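Local coordinates for JSC1_58120g3 ([Leptolyngbya] sp. JSC-1, PDB 6XHH), which probably senses far-red light as a cyanobacteriochrome GAF domain of the phytochrome superfamily, absorbing through a bound linear tetrapyrrole, at residues F81-Y93 and L121-F135. Sequence-based numbering, arbitrary orientation.
With M1V (mesobiliverdin IX(alpha)), chain C.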
loop_
_atom_site.group_PDB
_atom_site.type_symbol
_atom_site.label_atom_id
_atom_site.label_comp_id
_atom_site.label_asym_id
_atom_site.label_seq_id
_atom_site.Cartn_x
_atom_site.Cartn_y
_atom_site.Cartn_z
ATOM N N PHE A 81 -0.616 -3.749 -10.772
ATOM C CA PHE A 81 -0.488 -2.338 -10.431
ATOM C C PHE A 81 -0.255 -1.477 -11.666
ATOM O O PHE A 81 -0.529 -0.263 -11.627
ATOM C CB PHE A 81 0.619 -2.165 -9.387
ATOM C CG PHE A 81 0.315 -2.868 -8.102
ATOM C CD1 PHE A 81 -0.733 -2.430 -7.302
ATOM C CD2 PHE A 81 1.027 -4.002 -7.712
ATOM C CE1 PHE A 81 -1.055 -3.096 -6.134
ATOM C CE2 PHE A 81 0.711 -4.660 -6.535
ATOM C CZ PHE A 81 -0.332 -4.210 -5.744
ATOM N N GLN A 82 0.183 -2.087 -12.778
ATOM C CA GLN A 82 0.306 -1.319 -14.013
ATOM C C GLN A 82 -1.053 -0.854 -14.511
ATOM O O GLN A 82 -1.139 0.166 -15.200
ATOM C CB GLN A 82 1.013 -2.140 -15.092
ATOM C CG GLN A 82 2.500 -2.415 -14.823
ATOM C CD GLN A 82 3.394 -1.187 -15.012
ATOM O OE1 GLN A 82 2.922 -0.089 -15.337
ATOM N NE2 GLN A 82 4.701 -1.380 -14.831
ATOM N N GLN A 83 -2.117 -1.576 -14.161
ATOM C CA GLN A 83 -3.485 -1.188 -14.473
ATOM C C GLN A 83 -4.156 -0.461 -13.309
ATOM O O GLN A 83 -5.373 -0.263 -13.328
ATOM C CB GLN A 83 -4.301 -2.422 -14.869
ATOM C CG GLN A 83 -3.965 -2.964 -16.250
ATOM C CD GLN A 83 -2.598 -3.598 -16.326
ATOM O OE1 GLN A 83 -2.261 -4.484 -15.535
ATOM N NE2 GLN A 83 -1.793 -3.147 -17.282
ATOM N N ASN A 84 -3.380 -0.066 -12.296
ATOM C CA ASN A 84 -3.910 0.579 -11.088
ATOM C C ASN A 84 -5.032 -0.230 -10.442
ATOM O O ASN A 84 -6.031 0.318 -9.960
ATOM C CB ASN A 84 -4.383 2.005 -11.363
ATOM C CG ASN A 84 -4.544 2.798 -10.085
ATOM O OD1 ASN A 84 -4.017 2.402 -9.034
ATOM N ND2 ASN A 84 -5.284 3.902 -10.150
ATOM N N GLN A 85 -4.855 -1.546 -10.404
ATOM C CA GLN A 85 -5.757 -2.368 -9.609
ATOM C C GLN A 85 -5.180 -2.556 -8.204
ATOM O O GLN A 85 -3.964 -2.739 -8.051
ATOM C CB GLN A 85 -5.972 -3.722 -10.278
ATOM C CG GLN A 85 -6.725 -3.614 -11.601
ATOM C CD GLN A 85 -7.492 -4.884 -11.933
ATOM O OE1 GLN A 85 -8.169 -5.463 -11.075
ATOM N NE2 GLN A 85 -7.387 -5.328 -13.183
ATOM N N PRO A 86 -6.001 -2.480 -7.160
ATOM C CA PRO A 86 -5.507 -2.742 -5.806
ATOM C C PRO A 86 -5.406 -4.237 -5.539
ATOM O O PRO A 86 -5.955 -5.072 -6.265
ATOM C CB PRO A 86 -6.575 -2.108 -4.912
ATOM C CG PRO A 86 -7.827 -2.297 -5.682
ATOM C CD PRO A 86 -7.437 -2.154 -7.156
ATOM N N PHE A 87 -4.706 -4.557 -4.452
ATOM C CA PHE A 87 -4.599 -5.906 -3.912
ATOM C C PHE A 87 -5.088 -5.870 -2.469
ATOM O O PHE A 87 -4.482 -5.201 -1.626
ATOM C CB PHE A 87 -3.156 -6.396 -4.000
ATOM C CG PHE A 87 -2.980 -7.854 -3.689
ATOM C CD1 PHE A 87 -3.569 -8.816 -4.483
ATOM C CD2 PHE A 87 -2.214 -8.254 -2.610
ATOM C CE1 PHE A 87 -3.411 -10.155 -4.208
ATOM C CE2 PHE A 87 -2.055 -9.596 -2.334
ATOM C CZ PHE A 87 -2.641 -10.548 -3.130
ATOM N N VAL A 88 -6.172 -6.585 -2.187
ATOM C CA VAL A 88 -6.943 -6.424 -0.955
ATOM C C VAL A 88 -7.078 -7.785 -0.286
ATOM O O VAL A 88 -7.736 -8.672 -0.829
ATOM C CB VAL A 88 -8.330 -5.830 -1.227
ATOM C CG1 VAL A 88 -9.068 -5.591 0.079
ATOM C CG2 VAL A 88 -8.216 -4.542 -2.067
ATOM N N VAL A 89 -6.459 -7.954 0.880
ATOM C CA VAL A 89 -6.404 -9.255 1.564
ATOM C C VAL A 89 -6.741 -9.070 3.043
ATOM O O VAL A 89 -5.898 -8.619 3.830
ATOM C CB VAL A 89 -5.037 -9.918 1.392
ATOM C CG1 VAL A 89 -5.008 -11.268 2.123
ATOM C CG2 VAL A 89 -4.717 -10.077 -0.096
ATOM N N ASP A 90 -7.968 -9.437 3.436
ATOM C CA ASP A 90 -8.342 -9.365 4.847
ATOM C C ASP A 90 -7.435 -10.241 5.704
ATOM O O ASP A 90 -7.026 -9.848 6.799
ATOM C CB ASP A 90 -9.785 -9.821 5.051
ATOM C CG ASP A 90 -10.800 -8.850 4.507
ATOM O OD1 ASP A 90 -10.396 -7.875 3.847
ATOM O OD2 ASP A 90 -12.002 -9.054 4.782
ATOM N N ASP A 91 -7.140 -11.442 5.220
ATOM C CA ASP A 91 -6.488 -12.494 5.995
ATOM C C ASP A 91 -5.563 -13.220 5.025
ATOM O O ASP A 91 -6.054 -13.853 4.091
ATOM C CB ASP A 91 -7.550 -13.433 6.574
ATOM C CG ASP A 91 -6.981 -14.535 7.454
ATOM O OD1 ASP A 91 -5.815 -14.917 7.283
ATOM O OD2 ASP A 91 -7.743 -15.035 8.301
ATOM N N ILE A 92 -4.243 -13.133 5.225
ATOM C CA ILE A 92 -3.311 -13.709 4.256
ATOM C C ILE A 92 -3.483 -15.217 4.098
ATOM O O ILE A 92 -2.998 -15.794 3.115
ATOM C CB ILE A 92 -1.839 -13.382 4.609
ATOM C CG1 ILE A 92 -1.398 -14.068 5.908
ATOM C CG2 ILE A 92 -1.606 -11.870 4.616
ATOM C CD1 ILE A 92 0.129 -14.018 6.103
ATOM N N TYR A 93 -4.153 -15.876 5.035
ATOM C CA TYR A 93 -4.353 -17.313 4.934
ATOM C C TYR A 93 -5.648 -17.679 4.236
ATOM O O TYR A 93 -5.877 -18.867 3.978
ATOM C CB TYR A 93 -4.313 -17.947 6.325
ATOM C CG TYR A 93 -3.019 -17.653 7.042
ATOM C CD1 TYR A 93 -1.796 -18.059 6.512
ATOM C CD2 TYR A 93 -3.008 -16.936 8.227
ATOM C CE1 TYR A 93 -0.598 -17.785 7.164
ATOM C CE2 TYR A 93 -1.820 -16.657 8.874
ATOM C CZ TYR A 93 -0.624 -17.080 8.334
ATOM O OH TYR A 93 0.554 -16.807 8.990
ATOM N N LEU A 121 5.052 -12.470 3.080
ATOM C CA LEU A 121 4.284 -11.611 3.975
ATOM C C LEU A 121 4.580 -11.920 5.439
ATOM O O LEU A 121 4.792 -11.006 6.247
ATOM C CB LEU A 121 2.786 -11.763 3.658
ATOM C CG LEU A 121 2.348 -11.100 2.343
ATOM C CD1 LEU A 121 1.026 -11.657 1.806
ATOM C CD2 LEU A 121 2.256 -9.606 2.544
ATOM N N GLU A 122 4.616 -13.204 5.799
ATOM C CA GLU A 122 5.020 -13.583 7.149
ATOM C C GLU A 122 6.401 -13.038 7.495
ATOM O O GLU A 122 6.640 -12.612 8.632
ATOM C CB GLU A 122 4.990 -15.108 7.296
ATOM C CG GLU A 122 3.594 -15.704 7.460
ATOM C CD GLU A 122 3.593 -17.200 7.250
ATOM O OE1 GLU A 122 4.590 -17.713 6.698
ATOM O OE2 GLU A 122 2.608 -17.858 7.637
ATOM N N SER A 123 7.328 -13.026 6.528
ATOM C CA SER A 123 8.664 -12.514 6.823
ATOM C C SER A 123 8.656 -11.026 7.143
ATOM O O SER A 123 9.600 -10.537 7.779
ATOM C CB SER A 123 9.624 -12.790 5.657
ATOM O OG SER A 123 9.562 -11.774 4.665
ATOM N N PHE A 124 7.621 -10.299 6.721
ATOM C CA PHE A 124 7.474 -8.891 7.048
ATOM C C PHE A 124 6.471 -8.665 8.172
ATOM O O PHE A 124 6.112 -7.511 8.451
ATOM C CB PHE A 124 7.089 -8.113 5.789
ATOM C CG PHE A 124 8.177 -8.107 4.742
ATOM C CD1 PHE A 124 9.411 -7.537 5.018
ATOM C CD2 PHE A 124 7.980 -8.698 3.504
ATOM C CE1 PHE A 124 10.416 -7.543 4.076
ATOM C CE2 PHE A 124 8.992 -8.705 2.555
ATOM C CZ PHE A 124 10.206 -8.123 2.842
ATOM N N GLU A 125 6.036 -9.750 8.833
ATOM C CA GLU A 125 5.142 -9.726 9.994
ATOM C C GLU A 125 3.717 -9.304 9.635
ATOM O O GLU A 125 2.983 -8.803 10.486
ATOM C CB GLU A 125 5.682 -8.824 11.100
ATOM C CG GLU A 125 7.135 -9.072 11.409
ATOM C CD GLU A 125 7.540 -8.398 12.683
ATOM O OE1 GLU A 125 7.705 -9.099 13.697
ATOM O OE2 GLU A 125 7.669 -7.166 12.675
ATOM N N VAL A 126 3.289 -9.540 8.397
ATOM C CA VAL A 126 1.994 -9.077 7.899
ATOM C C VAL A 126 0.970 -10.202 8.038
ATOM O O VAL A 126 1.256 -11.346 7.674
ATOM C CB VAL A 126 2.107 -8.620 6.430
ATOM C CG1 VAL A 126 0.729 -8.271 5.846
ATOM C CG2 VAL A 126 3.069 -7.436 6.278
ATOM N N LYS A 127 -0.236 -9.884 8.550
ATOM C CA LYS A 127 -1.361 -10.820 8.548
ATOM C C LYS A 127 -2.539 -10.365 7.694
ATOM O O LYS A 127 -3.484 -11.142 7.498
ATOM C CB LYS A 127 -1.859 -11.071 9.979
ATOM C CG LYS A 127 -0.973 -12.036 10.767
ATOM C CD LYS A 127 -1.632 -12.392 12.091
ATOM C CE LYS A 127 -0.760 -13.345 12.891
ATOM N NZ LYS A 127 0.596 -12.766 13.092
ATOM N N SER A 128 -2.492 -9.152 7.155
ATOM C CA SER A 128 -3.589 -8.547 6.414
ATOM C C SER A 128 -2.992 -7.391 5.623
ATOM O O SER A 128 -2.146 -6.677 6.152
ATOM C CB SER A 128 -4.667 -8.062 7.391
ATOM O OG SER A 128 -5.657 -7.265 6.752
ATOM N N CYS A 129 -3.391 -7.218 4.360
ATOM C CA CYS A 129 -2.769 -6.137 3.600
ATOM C C CYS A 129 -3.736 -5.560 2.579
ATOM O O CYS A 129 -4.458 -6.300 1.907
ATOM C CB CYS A 129 -1.497 -6.591 2.855
ATOM S SG CYS A 129 -1.716 -8.026 1.733
ATOM N N ALA A 130 -3.717 -4.232 2.459
ATOM C CA ALA A 130 -4.380 -3.514 1.373
ATOM C C ALA A 130 -3.298 -2.703 0.677
ATOM O O ALA A 130 -2.633 -1.890 1.324
ATOM C CB ALA A 130 -5.511 -2.613 1.888
ATOM N N VAL A 131 -3.078 -2.962 -0.612
ATOM C CA VAL A 131 -1.900 -2.488 -1.334
ATOM C C VAL A 131 -2.352 -1.791 -2.613
ATOM O O VAL A 131 -3.148 -2.347 -3.382
ATOM C CB VAL A 131 -0.919 -3.636 -1.659
ATOM C CG1 VAL A 131 0.417 -3.081 -2.199
ATOM C CG2 VAL A 131 -0.670 -4.516 -0.420
ATOM N N VAL A 132 -1.869 -0.566 -2.838
ATOM C CA VAL A 132 -2.282 0.196 -4.014
ATOM C C VAL A 132 -1.071 0.836 -4.677
ATOM O O VAL A 132 -0.034 1.077 -4.053
ATOM C CB VAL A 132 -3.307 1.296 -3.686
ATOM C CG1 VAL A 132 -4.539 0.709 -3.001
ATOM C CG2 VAL A 132 -2.654 2.400 -2.848
ATOM N N ALA A 133 -1.233 1.134 -5.960
ATOM C CA ALA A 133 -0.153 1.666 -6.772
ATOM C C ALA A 133 0.073 3.149 -6.489
ATOM O O ALA A 133 -0.877 3.923 -6.311
ATOM C CB ALA A 133 -0.469 1.463 -8.255
ATOM N N ILE A 134 1.340 3.548 -6.479
ATOM C CA ILE A 134 1.720 4.960 -6.513
ATOM C C ILE A 134 2.216 5.259 -7.917
ATOM O O ILE A 134 3.227 4.688 -8.345
ATOM C CB ILE A 134 2.813 5.288 -5.483
ATOM C CG1 ILE A 134 2.329 5.056 -4.061
ATOM C CG2 ILE A 134 3.259 6.742 -5.598
ATOM C CD1 ILE A 134 3.476 5.085 -3.040
ATOM N N PHE A 135 1.507 6.140 -8.628
ATOM C CA PHE A 135 1.872 6.553 -9.978
ATOM C C PHE A 135 2.492 7.943 -9.966
ATOM O O PHE A 135 1.943 8.868 -9.368
ATOM C CB PHE A 135 0.653 6.538 -10.899
ATOM C CG PHE A 135 0.409 5.218 -11.513
ATOM C CD1 PHE A 135 1.069 4.850 -12.669
ATOM C CD2 PHE A 135 -0.452 4.324 -10.924
ATOM C CE1 PHE A 135 0.854 3.611 -13.235
ATOM C CE2 PHE A 135 -0.677 3.080 -11.487
ATOM C CZ PHE A 135 -0.018 2.721 -12.638
HETATM O OA M1V C . 8.328 -12.848 -2.449
HETATM C C1A M1V C . 7.797 -13.717 -3.125
HETATM N NA M1V C . 6.644 -13.555 -3.785
HETATM C C2A M1V C . 8.302 -15.015 -3.337
HETATM C CMA M1V C . 9.581 -15.575 -2.759
HETATM C C3A M1V C . 7.411 -15.692 -4.166
HETATM C CAA M1V C . 7.515 -17.087 -4.655
HETATM C CBA M1V C . 7.605 -17.163 -6.180
HETATM C C4A M1V C . 6.318 -14.737 -4.458
HETATM C CHA M1V C . 5.244 -15.011 -5.260
HETATM C C1B M1V C . 4.104 -14.175 -5.647
HETATM C C2B M1V C . 3.052 -14.687 -6.450
HETATM C CMB M1V C . 2.948 -16.099 -6.977
HETATM C C3B M1V C . 2.154 -13.680 -6.639
HETATM C CAB M1V C . 0.859 -13.762 -7.428
HETATM C CBB M1V C . -0.343 -13.777 -6.469
HETATM C CGB M1V C . -0.387 -15.074 -5.690
HETATM O O2B M1V C . -0.641 -16.151 -6.283
HETATM O O1B M1V C . -0.175 -15.102 -4.457
HETATM N NB M1V C . 3.842 -12.888 -5.372
HETATM C C4B M1V C . 2.673 -12.541 -5.954
HETATM C CHB M1V C . 1.997 -11.312 -5.954
HETATM C C1C M1V C . 2.186 -10.136 -5.213
HETATM C C2C M1V C . 1.211 -9.133 -5.135
HETATM C CAC M1V C . -0.104 -9.147 -5.886
HETATM C CBC M1V C . 0.285 -8.638 -7.302
HETATM C CGC M1V C . -0.709 -8.954 -8.410
HETATM O O2C M1V C . -1.778 -9.555 -8.159
HETATM O O1C M1V C . -0.469 -8.627 -9.600
HETATM C C3C M1V C . 1.725 -8.122 -4.326
HETATM C CMC M1V C . 1.004 -6.850 -3.977
HETATM N NC M1V C . 3.265 -9.760 -4.443
HETATM C C4C M1V C . 3.002 -8.533 -3.889
HETATM C CHC M1V C . 3.987 -7.911 -3.069
HETATM C C1D M1V C . 3.912 -6.798 -2.267
HETATM C C2D M1V C . 4.922 -5.806 -2.130
HETATM C CMD M1V C . 6.229 -5.772 -2.884
HETATM N ND M1V C . 2.878 -6.482 -1.397
HETATM C C4D M1V C . 3.194 -5.332 -0.764
HETATM O OD M1V C . 2.463 -4.803 0.074
HETATM C C3D M1V C . 4.479 -4.895 -1.222
HETATM C CAD M1V C . 5.207 -3.645 -0.796
HETATM C CBD M1V C . 5.794 -3.853 0.582
HETATM O O HOH W 1 -3.537 0.135 -7.317
HETATM O O HOH W 2 -3.644 3.608 -6.468
HETATM O O HOH W 3 -4.016 -13.558 8.880
HETATM O O HOH W 4 1.486 -14.976 10.862
#
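Phe87 and Val89 pair antiparallel with Val131 and Cys129 through four backbone hydrogen bonds, including Phe87 N to Val131 O at 2.9 Å, so 87-89 runs as an outer strand of the GAF sheet beside 128-135. Phe87, Val89, Cys129 and Val131 share the chromophore's face; Val88 and Ala130 occupy the other, where helix 157-178 packs on Ala130. A chi1 of -170° swings the Phe87 ring opposite its own amide nitrogen and onto the bilin side, where one ring face lies against CAC, the first methylene of a propionate arm, over the ring's centre. Phe81 comes edge-on instead: CZ meets CMC of the bilin at 3.4 Å and Val131 CG1 at 3.8 Å. Val131 also turns CG2 to the bilin's carbonyl oxygen OD. Cut back to an alanine, Phe87 would probably leave CAC without its aromatic floor and the propionate arm freer to shift. Farther along, Ile92 packs CG2 on Leu121 CD1, while Tyr93 OH donates to the anti lone pair of Glu122 OE2 at 2.7 Å, tying the loop to helix 115-123. The paired amides and carbonyls are thus satisfied between the strands, and the bilin meets a largely apolar wall here, while its polar groups find partners such as Arg80 and His117.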